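Local coordinates for protein LEOA (PDB 4AUR) that is a bacterial dynamin GTPase of enterotoxigenic Escherichia coli, probably linked to its heat-labile toxin, at residues A189-Q194 with R247-D252. Sequence-based numbering, arbitrary orientation.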
# COMPACT_ATOMS: atom_id res chain seq x y z
N ALA A 189 29.57 -25.52 40.71
CA ALA A 189 29.85 -26.18 39.43
C ALA A 189 29.34 -27.62 39.36
O ALA A 189 29.04 -28.13 38.28
CB ALA A 189 31.34 -26.13 39.13
N LEU A 190 29.24 -28.28 40.51
CA LEU A 190 28.71 -29.64 40.58
C LEU A 190 27.18 -29.61 40.47
O LEU A 190 26.59 -30.42 39.76
CB LEU A 190 29.14 -30.34 41.87
CG LEU A 190 28.75 -31.80 42.10
CD1 LEU A 190 29.10 -32.69 40.91
CD2 LEU A 190 29.42 -32.32 43.37
N PHE A 191 26.56 -28.68 41.19
CA PHE A 191 25.12 -28.44 41.09
C PHE A 191 24.69 -28.33 39.64
O PHE A 191 23.81 -29.05 39.21
CB PHE A 191 24.77 -27.15 41.82
CG PHE A 191 23.31 -26.88 41.93
CD1 PHE A 191 22.64 -26.21 40.91
CD2 PHE A 191 22.60 -27.26 43.06
CE1 PHE A 191 21.28 -25.95 41.01
CE2 PHE A 191 21.24 -27.00 43.17
CZ PHE A 191 20.58 -26.34 42.14
N ASP A 192 25.34 -27.44 38.89
CA ASP A 192 24.99 -27.22 37.48
C ASP A 192 25.20 -28.47 36.64
O ASP A 192 24.51 -28.64 35.64
CB ASP A 192 25.79 -26.06 36.87
CG ASP A 192 25.40 -24.70 37.44
OD1 ASP A 192 24.37 -24.62 38.15
OD2 ASP A 192 26.13 -23.72 37.18
N GLU A 193 26.15 -29.32 37.04
CA GLU A 193 26.37 -30.59 36.33
C GLU A 193 25.21 -31.56 36.59
O GLU A 193 24.69 -32.15 35.65
CB GLU A 193 27.71 -31.25 36.71
CG GLU A 193 28.31 -32.09 35.59
CD GLU A 193 29.27 -33.19 36.06
OE1 GLU A 193 30.00 -32.99 37.06
OE2 GLU A 193 29.30 -34.27 35.41
N GLN A 194 24.81 -31.71 37.85
CA GLN A 194 23.69 -32.60 38.18
C GLN A 194 22.36 -31.99 37.77
O GLN A 194 21.45 -32.71 37.40
CB GLN A 194 23.64 -32.95 39.68
CG GLN A 194 24.45 -34.18 40.09
CD GLN A 194 23.92 -35.49 39.54
OE1 GLN A 194 23.85 -35.67 38.32
NE2 GLN A 194 23.55 -36.41 40.42
N ARG A 247 21.52 -20.76 48.07
CA ARG A 247 21.51 -22.20 48.27
C ARG A 247 20.33 -22.86 47.59
O ARG A 247 20.50 -23.79 46.80
CB ARG A 247 21.49 -22.53 49.77
CG ARG A 247 22.73 -22.02 50.49
CD ARG A 247 23.25 -22.95 51.57
NE ARG A 247 24.59 -22.56 51.99
CZ ARG A 247 25.31 -23.18 52.92
NH1 ARG A 247 24.83 -24.24 53.56
NH2 ARG A 247 26.53 -22.73 53.22
N SER A 248 19.13 -22.37 47.87
CA SER A 248 17.92 -22.98 47.34
C SER A 248 17.79 -22.84 45.82
O SER A 248 17.12 -23.64 45.18
CB SER A 248 16.73 -22.32 47.99
OG SER A 248 16.68 -20.99 47.58
N ARG A 249 18.44 -21.85 45.24
CA ARG A 249 18.26 -21.48 43.83
C ARG A 249 16.83 -21.07 43.49
O ARG A 249 16.43 -21.09 42.33
CB ARG A 249 18.75 -22.58 42.87
CG ARG A 249 20.22 -22.48 42.52
CD ARG A 249 21.06 -22.92 43.69
NE ARG A 249 22.47 -23.12 43.34
CZ ARG A 249 23.40 -23.58 44.18
NH1 ARG A 249 23.08 -23.90 45.43
NH2 ARG A 249 24.65 -23.73 43.76
N ILE A 250 16.08 -20.65 44.51
CA ILE A 250 14.71 -20.20 44.34
C ILE A 250 14.59 -19.02 43.38
O ILE A 250 13.56 -18.83 42.78
CB ILE A 250 14.08 -19.81 45.69
CG1 ILE A 250 12.56 -19.77 45.60
CG2 ILE A 250 14.60 -18.48 46.18
CD1 ILE A 250 11.95 -21.15 45.54
N ASN A 251 15.62 -18.21 43.25
CA ASN A 251 15.60 -17.11 42.30
C ASN A 251 15.45 -17.61 40.85
O ASN A 251 14.76 -16.98 40.04
CB ASN A 251 16.84 -16.22 42.47
CG ASN A 251 16.65 -15.15 43.55
OD1 ASN A 251 15.71 -15.18 44.36
ND2 ASN A 251 17.56 -14.18 43.56
N ASP A 252 16.06 -18.75 40.53
CA ASP A 252 15.87 -19.36 39.21
C ASP A 252 14.38 -19.61 38.94
O ASP A 252 13.93 -19.44 37.81
CB ASP A 252 16.68 -20.66 39.09
CG ASP A 252 18.21 -20.44 39.20
OD1 ASP A 252 18.70 -19.37 38.80
OD2 ASP A 252 18.92 -21.34 39.69
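A trans chi1 (-173°) carries the F191 ring off helix 188-209, while a bend at chi2 lets the chain of R249 run along the phenyl ring. The two side chains pass each other in opposite directions, and the result is a clear case of a cation-pi stack, here joining helix 188-209 of a dynamin-like GTPase to the turn between helices 241-248 and 250-273. R249 sits in that turn, where the chain leaves helical geometry with positive phi.

The guanidinium lies almost flat on one face of the ring, the planes only 9° apart, with R249 CZ 4.0 Å from the centroid of the F191 ring. Contact runs along the arginine from CG out to NH2: CG and CD rest near the far end of the ring, R249 CD coming to 3.8 Å from F191 CZ; NE lies over the middle; and R249 NH2 comes 3.9 Å from F191 CB, at the root of the side chain. Methylene CH-pi packing thus continues the stack of the charged group.

An acceptor at the guanidinium edge is compatible with F191 on one face, and the bond that R249 NH1 gives to R247 O helps to fix the rotation of the group. L185 O, just ahead of helix 188-209, is a second partner of NH1. F191 additionally packs on T183. Across the helix junction, S248 forms an ST turn, S248 OG accepting from I250 N at 3.1 Å. The R249 NH1 to R247 O bond, 2.9 Å long, is nearly straight at 165°, the carbonyl oxygen lying in the guanidinium plane.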